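Local coordinates for 5' nucleotidase family protein (Staphylococcus aureus subsp. aureus, PDB 4Q7F), which is a two-domain member of the 5'-nucleotidase family, joining a calcineurin-like phosphoesterase domain that holds manganese and magnesium ions to a family-specific C-terminal domain, at residues H29-P34 against G265-T270; E335-P340 against F432-Y437; A231-F236 against D241-G246; H462-D465 against T469-I472; N348-E353 against I506-N511. All coordinates share one frame; numbering follows the deposited sequence.

Interaction 1: residues H29-P34 against G265-T270. With MN (manganese (II) ion), chain C.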
# COMPACT_ATOMS: atom_id res chain seq x y z
N HIS A 29 4.02 -4.62 -6.30
CA HIS A 29 2.57 -4.74 -6.15
C HIS A 29 1.86 -5.53 -7.23
O HIS A 29 0.72 -5.23 -7.57
CB HIS A 29 1.94 -3.35 -5.99
CG HIS A 29 1.98 -2.82 -4.59
ND1 HIS A 29 1.27 -3.41 -3.57
CD2 HIS A 29 2.58 -1.74 -4.05
CE1 HIS A 29 1.45 -2.72 -2.45
NE2 HIS A 29 2.24 -1.70 -2.72
N GLY A 30 2.56 -6.51 -7.79
CA GLY A 30 1.96 -7.38 -8.80
C GLY A 30 1.85 -6.72 -10.16
O GLY A 30 1.08 -7.19 -11.01
N TYR A 31 2.57 -5.60 -10.35
CA TYR A 31 2.67 -4.96 -11.65
C TYR A 31 3.89 -5.57 -12.36
O TYR A 31 5.02 -5.11 -12.22
CB TYR A 31 2.80 -3.45 -11.53
CG TYR A 31 1.50 -2.83 -11.09
CD1 TYR A 31 1.17 -2.73 -9.76
CD2 TYR A 31 0.56 -2.42 -12.03
CE1 TYR A 31 -0.04 -2.19 -9.35
CE2 TYR A 31 -0.66 -1.88 -11.63
CZ TYR A 31 -0.95 -1.78 -10.29
OH TYR A 31 -2.15 -1.26 -9.89
N ILE A 32 3.62 -6.63 -13.09
CA ILE A 32 4.63 -7.41 -13.80
C ILE A 32 4.73 -6.92 -15.25
O ILE A 32 5.82 -6.66 -15.76
CB ILE A 32 4.21 -8.89 -13.81
CG1 ILE A 32 4.02 -9.42 -12.39
CG2 ILE A 32 5.23 -9.73 -14.60
CD1 ILE A 32 5.24 -9.33 -11.51
N PHE A 33 3.58 -6.82 -15.91
CA PHE A 33 3.52 -6.35 -17.28
C PHE A 33 3.75 -4.86 -17.34
O PHE A 33 3.66 -4.19 -16.33
CB PHE A 33 2.20 -6.73 -17.89
CG PHE A 33 1.99 -8.21 -17.95
CD1 PHE A 33 2.68 -8.97 -18.86
CD2 PHE A 33 1.16 -8.83 -17.06
CE1 PHE A 33 2.52 -10.33 -18.89
CE2 PHE A 33 0.98 -10.21 -17.10
CZ PHE A 33 1.68 -10.95 -18.01
N PRO A 34 4.09 -4.32 -18.54
CA PRO A 34 4.33 -2.88 -18.66
C PRO A 34 3.04 -2.11 -18.86
O PRO A 34 2.81 -1.55 -19.96
CB PRO A 34 5.24 -2.79 -19.88
CG PRO A 34 4.83 -3.96 -20.71
CD PRO A 34 4.59 -5.05 -19.72
N GLY A 265 10.67 3.72 -5.03
CA GLY A 265 9.34 3.91 -5.56
C GLY A 265 8.40 2.71 -5.52
O GLY A 265 8.32 1.98 -4.50
N THR A 266 7.69 2.51 -6.61
CA THR A 266 6.69 1.47 -6.67
C THR A 266 6.37 1.12 -8.11
O THR A 266 6.59 1.91 -9.03
CB THR A 266 5.37 1.96 -5.97
OG1 THR A 266 4.38 0.91 -5.95
CG2 THR A 266 4.80 3.19 -6.69
N ARG A 267 5.81 -0.07 -8.29
CA ARG A 267 5.39 -0.56 -9.62
C ARG A 267 6.48 -0.69 -10.68
O ARG A 267 6.20 -0.67 -11.90
CB ARG A 267 4.23 0.25 -10.16
CG ARG A 267 3.09 0.37 -9.21
CD ARG A 267 1.89 1.02 -9.87
NE ARG A 267 0.78 1.11 -8.94
CZ ARG A 267 -0.42 1.59 -9.24
NH1 ARG A 267 -0.69 2.05 -10.46
NH2 ARG A 267 -1.36 1.63 -8.32
N GLY A 268 7.73 -0.80 -10.23
CA GLY A 268 8.86 -0.99 -11.14
C GLY A 268 9.16 0.16 -12.11
O GLY A 268 9.54 -0.08 -13.20
N THR A 269 8.92 1.41 -11.69
CA THR A 269 9.24 2.56 -12.53
C THR A 269 10.70 2.94 -12.29
O THR A 269 11.28 3.68 -13.09
CB THR A 269 8.35 3.77 -12.20
OG1 THR A 269 8.52 4.11 -10.83
CG2 THR A 269 6.89 3.44 -12.43
N THR A 270 11.27 2.45 -11.18
CA THR A 270 12.69 2.70 -10.86
C THR A 270 13.28 1.45 -10.18
O THR A 270 12.55 0.52 -9.81
CB THR A 270 12.89 3.95 -9.96
OG1 THR A 270 12.19 3.78 -8.73
CG2 THR A 270 12.34 5.21 -10.61
MN MN C . 3.24 -0.65 -0.98
O HOH W 1 2.78 0.38 0.98
O HOH W 2 0.90 -0.03 -0.69
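Thr266 meets His29 at the edge of the imidazole, its OG1 lying near the ring plane 3.7 Å from CD2. OG1 is swung anti to the threonine's own backbone N (chi1 -177°), and its hydrogen bond goes to the carbonyl of Asp27, one of the manganese ligands, which ties Thr266 to the metal-binding loop. The imidazole itself is held at both nitrogens: ND1 bonds to the carbonyl of Gln75, which fixes the ring's rotation, and NE2 sits 2.3 Å from the manganese ion. Two waters and the side chains of Asp27, Asp72 and His249 complete the site.

Next comes Arg267, whose extended chain runs alongside Tyr31, both side chains pointing the same way. Its CD lies over the middle of the phenol ring, 3.8 Å from the centroid, and the guanidinium lies flat over the hydroxyl end of the tyrosine, with the planes only 16° apart. NH2 passes 3.4 Å from Tyr31 OH at an angle too poor for a hydrogen bond; the two flat groups are simply layered. After Arg267 the chain reverses at Gly268, and both residues have positive phi as the middle of a type I' turn from Thr266 to Thr269.

The residues 29-34 follow strand 19-25 and pack Ile32 against helices 48-59 and 91-99. The turn at 265-270 carries the chain from strand 259-264 of one sheet to strand 270-278 of another, which lies next to strand 19-25.

Interaction 2: residues E335-P340 against F432-Y437. With 3D1 ((2R,3S,5R)-5-(6-amino-9H-purin-9-yl)-tetrahydro-2-(hydroxymethyl)furan-3-ol), chain D.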
# COMPACT_ATOMS: atom_id res chain seq x y z
N GLU A 335 -13.32 17.18 -7.25
CA GLU A 335 -14.72 17.57 -7.33
C GLU A 335 -15.63 16.55 -6.66
O GLU A 335 -16.65 16.90 -6.08
CB GLU A 335 -15.15 17.79 -8.79
CG GLU A 335 -14.53 19.02 -9.43
CD GLU A 335 -15.03 19.28 -10.84
OE1 GLU A 335 -15.39 18.31 -11.54
OE2 GLU A 335 -15.07 20.47 -11.24
N ALA A 336 -15.22 15.28 -6.72
CA ALA A 336 -15.97 14.20 -6.15
C ALA A 336 -15.58 13.98 -4.68
O ALA A 336 -16.00 13.00 -4.08
CB ALA A 336 -15.75 12.93 -6.96
N ARG A 337 -14.77 14.89 -4.12
CA ARG A 337 -14.42 14.85 -2.70
C ARG A 337 -15.00 16.07 -1.96
O ARG A 337 -15.44 15.94 -0.80
CB ARG A 337 -12.90 14.72 -2.48
CG ARG A 337 -12.36 13.36 -2.90
CD ARG A 337 -10.92 13.16 -2.43
NE ARG A 337 -10.40 11.86 -2.83
CZ ARG A 337 -9.56 11.63 -3.84
NH1 ARG A 337 -9.07 12.62 -4.60
NH2 ARG A 337 -9.19 10.39 -4.09
N VAL A 338 -15.00 17.25 -2.60
CA VAL A 338 -15.58 18.48 -1.99
C VAL A 338 -17.09 18.52 -1.96
O VAL A 338 -17.68 19.37 -1.28
CB VAL A 338 -15.22 19.81 -2.70
CG1 VAL A 338 -14.15 20.60 -1.97
CG2 VAL A 338 -14.98 19.63 -4.19
N ALA A 339 -17.73 17.67 -2.75
CA ALA A 339 -19.18 17.68 -2.81
C ALA A 339 -19.67 16.33 -3.28
O ALA A 339 -18.88 15.51 -3.81
CB ALA A 339 -19.66 18.78 -3.77
N PRO A 340 -20.97 16.07 -3.08
CA PRO A 340 -21.52 14.81 -3.52
C PRO A 340 -21.34 14.60 -5.01
O PRO A 340 -21.34 15.57 -5.78
CB PRO A 340 -23.02 14.95 -3.22
CG PRO A 340 -23.12 15.98 -2.14
CD PRO A 340 -21.94 16.90 -2.34
N PHE A 432 -6.76 8.41 -0.04
CA PHE A 432 -7.52 7.27 0.42
C PHE A 432 -7.88 7.34 1.92
O PHE A 432 -8.58 6.48 2.43
CB PHE A 432 -6.79 5.96 0.10
CG PHE A 432 -5.34 5.95 0.50
CD1 PHE A 432 -4.96 5.93 1.84
CD2 PHE A 432 -4.33 5.88 -0.47
CE1 PHE A 432 -3.63 5.90 2.21
CE2 PHE A 432 -2.99 5.84 -0.11
CZ PHE A 432 -2.64 5.84 1.24
N ASN A 433 -7.39 8.37 2.61
CA ASN A 433 -7.70 8.58 4.01
C ASN A 433 -8.81 9.60 4.20
O ASN A 433 -9.05 10.01 5.31
CB ASN A 433 -6.47 8.94 4.84
CG ASN A 433 -5.60 7.74 5.13
OD1 ASN A 433 -6.03 6.59 4.97
ND2 ASN A 433 -4.38 7.99 5.56
N TYR A 434 -9.45 10.02 3.11
CA TYR A 434 -10.60 10.90 3.16
C TYR A 434 -11.85 10.08 2.88
O TYR A 434 -11.94 9.42 1.86
CB TYR A 434 -10.51 12.01 2.12
CG TYR A 434 -11.78 12.86 2.06
CD1 TYR A 434 -12.14 13.70 3.10
CD2 TYR A 434 -12.59 12.84 0.93
CE1 TYR A 434 -13.28 14.45 3.03
CE2 TYR A 434 -13.73 13.60 0.85
CZ TYR A 434 -14.08 14.41 1.90
OH TYR A 434 -15.21 15.19 1.77
N ASP A 435 -12.85 10.19 3.74
CA ASP A 435 -14.09 9.41 3.53
C ASP A 435 -15.24 10.30 3.24
O ASP A 435 -15.34 11.44 3.76
CB ASP A 435 -14.43 8.54 4.75
CG ASP A 435 -13.53 7.32 4.89
OD1 ASP A 435 -13.00 6.83 3.88
OD2 ASP A 435 -13.40 6.79 6.03
N ILE A 436 -16.10 9.78 2.36
CA ILE A 436 -17.36 10.40 2.03
C ILE A 436 -18.44 9.57 2.71
O ILE A 436 -18.48 8.34 2.57
CB ILE A 436 -17.64 10.45 0.50
CG1 ILE A 436 -16.57 11.26 -0.24
CG2 ILE A 436 -19.02 11.03 0.24
CD1 ILE A 436 -15.33 10.49 -0.64
N TYR A 437 -19.33 10.23 3.46
CA TYR A 437 -20.34 9.53 4.24
C TYR A 437 -21.73 9.59 3.64
O TYR A 437 -22.13 10.56 3.01
CB TYR A 437 -20.41 10.12 5.66
CG TYR A 437 -19.10 10.02 6.42
CD1 TYR A 437 -18.06 10.91 6.17
CD2 TYR A 437 -18.93 9.06 7.42
CE1 TYR A 437 -16.86 10.83 6.86
CE2 TYR A 437 -17.73 8.96 8.10
CZ TYR A 437 -16.71 9.84 7.82
OH TYR A 437 -15.56 9.75 8.51
O5' 3D1 D . -0.04 2.96 5.24
C5' 3D1 D . -1.27 2.43 4.75
C4' 3D1 D . -1.01 1.26 3.82
O4' 3D1 D . -2.27 0.64 3.60
C1' 3D1 D . -2.72 0.81 2.25
N9 3D1 D . -4.17 1.13 2.25
C4 3D1 D . -5.10 0.18 2.29
N3 3D1 D . -5.05 -1.17 2.34
C2 3D1 D . -6.18 -1.89 2.38
N1 3D1 D . -7.42 -1.32 2.39
C6 3D1 D . -7.60 0.01 2.35
N6 3D1 D . -8.86 0.54 2.36
C5 3D1 D . -6.40 0.87 2.31
N7 3D1 D . -6.13 2.19 2.26
C8 3D1 D . -4.78 2.35 2.24
C2' 3D1 D . -1.79 1.83 1.61
C3' 3D1 D . -0.53 1.63 2.42
O3' 3D1 D . 0.20 0.52 1.85
O HOH W 3 -11.08 9.68 -0.90
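Tyr434 and Arg337 slide past each other in opposite directions, and the phenol reaches the arginine's backbone. Tyr434 OH donates a 2.7 Å hydrogen bond to Arg337 O, approaching at a C=O...donor angle of 153° and tilted 22° out of the carbonyl plane. One side of the phenol, the CD2 and CE2 side, runs along the aliphatic part of the arginine: Tyr434 CE2 is 3.6 Å from Arg337 CB, and Tyr434 CD2 is 3.8 Å from Arg337 CD. The guanidinium beyond stands at 77° to the ring, with CD2 near its edge. Water 3 links the two residues a second time, accepting from Arg337 NE at 3.0 Å and in position to donate to Tyr434 O, 2.9 Å away. Further along, Ile436 CG1 comes within 4.3 Å of Ala336 O.

What positions this pair lies one shell out. Arg337 NH2 bonds to the carbonyl of Leu364, while the Tyr434 ring is stacked with Tyr410 and meets Phe411 edge to face. At the other end of 432-437, Phe432 contributes to a pocket formed by both domains and turns one ring face, offset toward the rim, to C8 of (2R,3S,5R)-5-(6-amino-9H-purin-9-yl)-tetrahydro-2-(hydroxymethyl)furan-3-ol, with Phe432 CD1 3.6 Å from C8.

Chemically, a buried phenol gives its proton to a backbone oxygen, and NE and NH2 of a buried arginine give theirs to a water and a carbonyl. Neutral oxygens therefore meet these polar groups, which ties the short helix at 335-338 to the pocket-lining segment by directional bonds as well as by packing.

Interaction 3: residues A231-F236 against D241-G246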
# COMPACT_ATOMS: atom_id res chain seq x y z
N ALA A 231 14.66 7.16 12.98
CA ALA A 231 15.18 6.78 14.30
C ALA A 231 16.26 5.70 14.15
O ALA A 231 17.24 5.69 14.89
CB ALA A 231 14.06 6.30 15.19
N MSE A 232 16.07 4.80 13.19
CA MSE A 232 17.05 3.73 12.94
C MSE A 232 18.37 4.30 12.45
O MSE A 232 19.44 3.94 12.97
CB MSE A 232 16.45 2.73 11.96
CG MSE A 232 15.42 1.84 12.65
SE MSE A 232 14.12 1.14 11.33
CE MSE A 232 15.06 -0.57 11.03
N LEU A 233 18.32 5.18 11.47
CA LEU A 233 19.54 5.81 10.96
C LEU A 233 20.18 6.71 12.01
O LEU A 233 21.38 6.62 12.28
CB LEU A 233 19.25 6.61 9.69
CG LEU A 233 18.99 5.80 8.42
CD1 LEU A 233 18.33 6.65 7.36
CD2 LEU A 233 20.28 5.20 7.91
N GLU A 234 19.37 7.59 12.59
CA GLU A 234 19.83 8.52 13.61
C GLU A 234 20.62 7.79 14.71
O GLU A 234 21.65 8.29 15.16
CB GLU A 234 18.63 9.24 14.24
CG GLU A 234 18.97 10.21 15.37
CD GLU A 234 17.74 10.77 16.08
OE1 GLU A 234 17.75 11.96 16.43
OE2 GLU A 234 16.74 10.03 16.27
N ALA A 235 20.15 6.63 15.12
CA ALA A 235 20.79 5.86 16.18
C ALA A 235 21.90 4.94 15.69
O ALA A 235 22.92 4.78 16.39
CB ALA A 235 19.75 5.03 16.92
N PHE A 236 21.74 4.34 14.52
CA PHE A 236 22.71 3.34 14.06
C PHE A 236 23.43 3.57 12.72
O PHE A 236 24.09 2.65 12.23
CB PHE A 236 22.02 1.97 14.04
CG PHE A 236 21.28 1.66 15.29
CD1 PHE A 236 21.97 1.52 16.49
CD2 PHE A 236 19.90 1.54 15.29
CE1 PHE A 236 21.29 1.25 17.67
CE2 PHE A 236 19.22 1.26 16.46
CZ PHE A 236 19.91 1.13 17.66
N ASP A 241 25.77 0.27 6.43
CA ASP A 241 26.37 0.67 5.17
C ASP A 241 25.27 0.93 4.12
O ASP A 241 25.34 1.90 3.38
CB ASP A 241 27.33 -0.44 4.73
CG ASP A 241 28.45 -0.65 5.75
OD1 ASP A 241 29.26 0.27 5.93
OD2 ASP A 241 28.51 -1.72 6.38
N ILE A 242 24.26 0.07 4.08
CA ILE A 242 23.18 0.22 3.13
C ILE A 242 21.85 0.09 3.86
O ILE A 242 21.63 -0.87 4.62
CB ILE A 242 23.25 -0.82 1.99
CG1 ILE A 242 24.64 -0.80 1.32
CG2 ILE A 242 22.18 -0.57 0.96
CD1 ILE A 242 24.78 -1.79 0.18
N PHE A 243 20.97 1.06 3.64
CA PHE A 243 19.66 1.10 4.30
C PHE A 243 18.60 1.14 3.21
O PHE A 243 18.35 2.19 2.59
CB PHE A 243 19.58 2.32 5.23
CG PHE A 243 18.47 2.25 6.25
CD1 PHE A 243 18.62 1.47 7.40
CD2 PHE A 243 17.30 2.97 6.09
CE1 PHE A 243 17.61 1.41 8.35
CE2 PHE A 243 16.29 2.90 7.04
CZ PHE A 243 16.44 2.12 8.17
N ILE A 244 18.03 -0.03 2.94
CA ILE A 244 17.02 -0.22 1.91
C ILE A 244 15.66 -0.08 2.56
O ILE A 244 15.39 -0.68 3.60
CB ILE A 244 17.21 -1.60 1.21
CG1 ILE A 244 18.43 -1.49 0.30
CG2 ILE A 244 15.99 -2.03 0.40
CD1 ILE A 244 18.86 -2.80 -0.38
N THR A 245 14.82 0.76 1.95
CA THR A 245 13.48 1.05 2.46
C THR A 245 12.40 0.92 1.38
O THR A 245 12.69 0.73 0.21
CB THR A 245 13.43 2.46 3.08
OG1 THR A 245 13.68 3.45 2.09
CG2 THR A 245 14.42 2.58 4.20
N GLY A 246 11.14 1.04 1.79
CA GLY A 246 10.01 0.93 0.86
C GLY A 246 8.78 1.45 1.55
O GLY A 246 8.87 2.40 2.35
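Phe243 turns its CG anti to its backbone N (chi1 -163°), which sends the ring out from the strand, while Met232 and Leu233 each set CG anti to their own carbonyl carbon and reach from the helix to that ring, Leu233 over a face and Met232 at the CZ end. This is the helix-on-sheet packing of a beta-alpha-beta unit, in which helix 229-236 lies between strands 201-207 and 242-244 in the chain and these two strands run parallel as neighbours in the sheet. Here the helix meets the second strand of the unit.

Leu233 CG stands 4.1 Å from the Phe243 centroid, 12° off the normal, in a CH-pi contact, and its two methyls spread to different atoms: CD2 settles 3.8 Å from Phe243 CG, and CD1 lies 4.0 Å from Phe243 CD2. Met232, selenomethionine in this model, crosses the phenylalanine at about a right angle. Its CB is 3.8 Å from Phe243 CZ.

Consecutive helix residues thus share one aromatic ring, and the contact is wholly apolar. Phe210, from a loop, touches both Leu233 and Phe243, and Val204 of strand 201-207 also packs on the phenylalanine. On the helix side, Met232 rests against Leu188 of helix 184-198 and Tyr206.

The first two torsions of Met232 bring its selenium to the ring edge in a Met-aromatic contact, with SE 5.4 Å from the Phe243 centroid and 88° off the ring normal; the bend at chi3 then places CE 4.2 Å from Phe243 CZ.

Interaction 4: residues H462-D465 against T469-I472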
# COMPACT_ATOMS: atom_id res chain seq x y z
N HIS A 462 -33.42 14.27 11.84
CA HIS A 462 -33.10 14.56 13.21
C HIS A 462 -31.64 14.85 13.39
O HIS A 462 -30.77 14.22 12.75
CB HIS A 462 -33.52 13.42 14.14
CG HIS A 462 -35.00 13.38 14.41
ND1 HIS A 462 -35.87 12.55 13.73
CD2 HIS A 462 -35.76 14.10 15.27
CE1 HIS A 462 -37.10 12.75 14.18
NE2 HIS A 462 -37.06 13.69 15.11
N ALA A 463 -31.38 15.81 14.27
CA ALA A 463 -30.05 16.23 14.61
C ALA A 463 -29.37 15.06 15.25
O ALA A 463 -30.01 14.25 15.93
CB ALA A 463 -30.11 17.41 15.58
N VAL A 464 -28.08 14.92 14.99
CA VAL A 464 -27.34 13.84 15.57
C VAL A 464 -27.21 14.08 17.06
O VAL A 464 -26.69 15.11 17.50
CB VAL A 464 -25.96 13.65 14.92
CG1 VAL A 464 -25.11 12.68 15.73
CG2 VAL A 464 -26.15 13.14 13.49
N ASP A 465 -27.74 13.14 17.83
CA ASP A 465 -27.64 13.19 19.27
C ASP A 465 -26.29 12.57 19.61
O ASP A 465 -26.06 11.39 19.36
CB ASP A 465 -28.81 12.40 19.88
CG ASP A 465 -28.83 12.45 21.40
OD1 ASP A 465 -27.78 12.69 22.03
OD2 ASP A 465 -29.93 12.25 21.95
N THR A 469 -26.83 5.91 20.32
CA THR A 469 -25.99 4.92 19.62
C THR A 469 -26.47 4.78 18.16
O THR A 469 -27.66 4.60 17.91
CB THR A 469 -26.07 3.54 20.31
OG1 THR A 469 -25.66 3.65 21.68
CG2 THR A 469 -25.18 2.55 19.62
N TYR A 470 -25.55 4.85 17.20
CA TYR A 470 -25.86 4.72 15.77
C TYR A 470 -25.00 3.64 15.21
O TYR A 470 -24.07 3.20 15.88
CB TYR A 470 -25.56 6.02 15.01
CG TYR A 470 -26.32 7.23 15.51
CD1 TYR A 470 -27.57 7.54 15.02
CD2 TYR A 470 -25.77 8.05 16.48
CE1 TYR A 470 -28.27 8.66 15.49
CE2 TYR A 470 -26.47 9.16 16.97
CZ TYR A 470 -27.71 9.46 16.45
OH TYR A 470 -28.40 10.57 16.92
N THR A 471 -25.31 3.19 14.01
CA THR A 471 -24.51 2.17 13.33
C THR A 471 -23.90 2.72 12.04
O THR A 471 -24.54 3.46 11.30
CB THR A 471 -25.29 0.88 13.00
OG1 THR A 471 -26.48 1.19 12.26
CG2 THR A 471 -25.66 0.17 14.26
N ILE A 472 -22.66 2.30 11.78
CA ILE A 472 -21.96 2.75 10.61
C ILE A 472 -21.26 1.58 9.92
O ILE A 472 -20.65 0.73 10.56
CB ILE A 472 -20.98 3.91 10.94
CG1 ILE A 472 -20.34 4.46 9.67
CG2 ILE A 472 -19.91 3.47 11.93
CD1 ILE A 472 -19.55 5.74 9.91
O HOH W 4 -30.88 11.21 14.68
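Tyr470 OH accepts the backbone N-H of Asp465 in a 2.8 Å hydrogen bond, with an N-H...O angle of 153°. A water adds a weaker link: water 4 lies 3.4 Å from Tyr470 OH and bonds, also weakly, to Ala463 O. The phenol oxygen is therefore anchored firmly to one amide and only loosely to the water.

With CG anti to the carbonyl carbon (chi1 -59°), the Tyr470 ring reaches across to 462-465, although the closest CA atoms of the two segments, those of Asp465 and Thr469, are still 8.4 Å apart. The bridge is made mainly by the tyrosine side chain. The ring's edge meets Asp465 O, which lies in the ring plane 3.3 Å from Tyr470 CE2, and the Val464 side chain lies aslant to the ring, its CG1 4.0 Å from the same CE2. Asp465 CB comes 3.5 Å from Tyr470 OH, but the carboxylate turns away and OD1 bonds to the amide of Lys467, within the connection between the segments.

Val464 also packs on Met457 and Ile459, and Ile459 touches the Tyr470 ring as well. Both come from strand 454-459, the neighbour of edge strand 462-463 in a small sheet. Tyr470 belongs to another sheet of the C-terminal domain, where strand 469-475 runs between strands 359-363 and 390-396, so the tyrosine bonds back to the connection by which the chain passes from the first sheet to the second.

Interaction 5: residues N348-E353 against I506-N511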
# COMPACT_ATOMS: atom_id res chain seq x y z
N ASN A 348 -21.92 4.55 -1.51
CA ASN A 348 -22.52 4.60 -0.19
C ASN A 348 -23.91 3.94 -0.13
O ASN A 348 -24.22 3.25 0.83
CB ASN A 348 -22.55 6.04 0.33
CG ASN A 348 -21.24 6.44 0.98
OD1 ASN A 348 -20.84 5.86 2.00
ND2 ASN A 348 -20.58 7.43 0.42
N TYR A 349 -24.72 4.12 -1.17
CA TYR A 349 -26.01 3.50 -1.22
C TYR A 349 -25.86 1.98 -1.22
O TYR A 349 -26.58 1.29 -0.49
CB TYR A 349 -26.84 3.96 -2.42
CG TYR A 349 -28.21 3.31 -2.41
CD1 TYR A 349 -29.18 3.70 -1.50
CD2 TYR A 349 -28.52 2.29 -3.30
CE1 TYR A 349 -30.42 3.10 -1.47
CE2 TYR A 349 -29.77 1.69 -3.28
CZ TYR A 349 -30.71 2.10 -2.37
OH TYR A 349 -31.95 1.50 -2.35
N ALA A 350 -24.92 1.44 -2.00
CA ALA A 350 -24.73 -0.01 -2.03
C ALA A 350 -24.38 -0.54 -0.64
O ALA A 350 -24.86 -1.59 -0.22
CB ALA A 350 -23.66 -0.40 -3.04
N LEU A 351 -23.55 0.20 0.09
CA LEU A 351 -23.14 -0.19 1.43
C LEU A 351 -24.32 -0.08 2.42
O LEU A 351 -24.51 -0.94 3.29
CB LEU A 351 -21.95 0.65 1.89
CG LEU A 351 -20.62 0.45 1.17
CD1 LEU A 351 -19.62 1.50 1.64
CD2 LEU A 351 -20.06 -0.96 1.35
N LEU A 352 -25.10 0.99 2.31
CA LEU A 352 -26.27 1.12 3.18
C LEU A 352 -27.26 -0.03 2.95
O LEU A 352 -27.78 -0.58 3.91
CB LEU A 352 -26.95 2.47 2.99
CG LEU A 352 -26.14 3.63 3.56
CD1 LEU A 352 -26.69 4.95 3.06
CD2 LEU A 352 -26.09 3.60 5.08
N GLU A 353 -27.48 -0.39 1.70
CA GLU A 353 -28.42 -1.46 1.36
C GLU A 353 -27.96 -2.85 1.78
O GLU A 353 -28.76 -3.69 2.17
CB GLU A 353 -28.70 -1.46 -0.14
CG GLU A 353 -29.48 -0.24 -0.57
CD GLU A 353 -30.84 -0.18 0.10
OE1 GLU A 353 -31.59 -1.16 -0.02
OE2 GLU A 353 -31.15 0.86 0.71
N ILE A 506 -20.24 -5.49 -7.62
CA ILE A 506 -20.72 -6.37 -8.68
C ILE A 506 -22.11 -6.92 -8.35
O ILE A 506 -23.00 -6.94 -9.22
CB ILE A 506 -19.73 -7.52 -8.93
CG1 ILE A 506 -18.44 -6.95 -9.55
CG2 ILE A 506 -20.37 -8.59 -9.82
CD1 ILE A 506 -17.32 -7.97 -9.78
N ASP A 507 -22.29 -7.39 -7.11
CA ASP A 507 -23.59 -7.91 -6.64
C ASP A 507 -24.68 -6.86 -6.78
O ASP A 507 -25.72 -7.13 -7.36
CB ASP A 507 -23.52 -8.36 -5.17
CG ASP A 507 -22.69 -9.62 -4.98
OD1 ASP A 507 -22.39 -10.30 -5.96
OD2 ASP A 507 -22.33 -9.92 -3.84
N PHE A 508 -24.43 -5.66 -6.26
CA PHE A 508 -25.41 -4.60 -6.35
C PHE A 508 -25.75 -4.32 -7.81
O PHE A 508 -26.92 -4.25 -8.19
CB PHE A 508 -24.92 -3.32 -5.67
CG PHE A 508 -25.95 -2.23 -5.64
CD1 PHE A 508 -26.12 -1.39 -6.73
CD2 PHE A 508 -26.77 -2.06 -4.54
CE1 PHE A 508 -27.08 -0.39 -6.71
CE2 PHE A 508 -27.73 -1.06 -4.51
CZ PHE A 508 -27.89 -0.23 -5.60
N LEU A 509 -24.71 -4.16 -8.63
CA LEU A 509 -24.90 -3.90 -10.06
C LEU A 509 -25.74 -4.96 -10.75
O LEU A 509 -26.57 -4.64 -11.60
CB LEU A 509 -23.55 -3.78 -10.76
CG LEU A 509 -22.75 -2.49 -10.52
CD1 LEU A 509 -21.37 -2.61 -11.13
CD2 LEU A 509 -23.50 -1.29 -11.09
N SER A 510 -25.54 -6.22 -10.37
CA SER A 510 -26.26 -7.33 -10.99
C SER A 510 -27.72 -7.45 -10.54
O SER A 510 -28.54 -7.99 -11.28
CB SER A 510 -25.53 -8.65 -10.71
OG SER A 510 -24.21 -8.61 -11.22
N ASN A 511 -28.04 -6.96 -9.34
CA ASN A 511 -29.38 -7.08 -8.77
C ASN A 511 -30.33 -5.89 -8.95
O ASN A 511 -31.53 -6.04 -8.75
CB ASN A 511 -29.27 -7.37 -7.27
CG ASN A 511 -28.46 -8.61 -6.97
OD1 ASN A 511 -28.29 -9.48 -7.82
ND2 ASN A 511 -27.94 -8.70 -5.75
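Two helices of the C-terminal region, 342-355 and 501-511, meet here nearly at right angles: the axes of their 348-353 and 506-511 segments cross at 89°, 10.4 Å apart at closest approach. Phe508 makes most of the contact. With CG anti to its backbone N (chi1 -175°), its ring points toward the other helix and lands by Ala350, where the CA atoms of Ala350 and Phe508 are 6.3 Å apart, consistent with the small alanine side chain. Ala350 CB is 3.8 Å from Phe508 CD2, in a CH-pi contact that falls off-centre on the ring.

Tyr349 closes the far end of that ring. The two aromatic planes stand at 87°, but they meet rim to rim, neither lying over the other's face, with Tyr349 CD2 3.5 Å from Phe508 CZ. One of two modelled conformers of Glu353 brings its CG near the edge of the Phe508 ring. The loop residues Ile517 and Pro518 also touch Tyr349.

With one phenylalanine ring set against an alanine and a single tyrosine beside it, this is a local contact between two near-perpendicular helices of the C-terminal part, centred on one aromatic side chain.

Along the chain, interaction 3 is nested inside the loop closed by interaction 1, both belonging to the metal-binding part of the protein, and their centres lie about 24 Å apart. The other three contacts come later, in the C-terminal part. There interaction 4 is nested within the loop closed by interaction 5, whereas interactions 2 and 5 alternate their segments and touch where Asn348 ND2 probably bonds to Ile436 O. Interactions 2 and 4 reach the same five-stranded sheet and pack Tyr437 against Ile472. The bound ligand spans the two groups: interaction 2 lends it Phe432, and His29 of interaction 1 lies about 5 Å from it, although the two contact centres are about 28 Å apart.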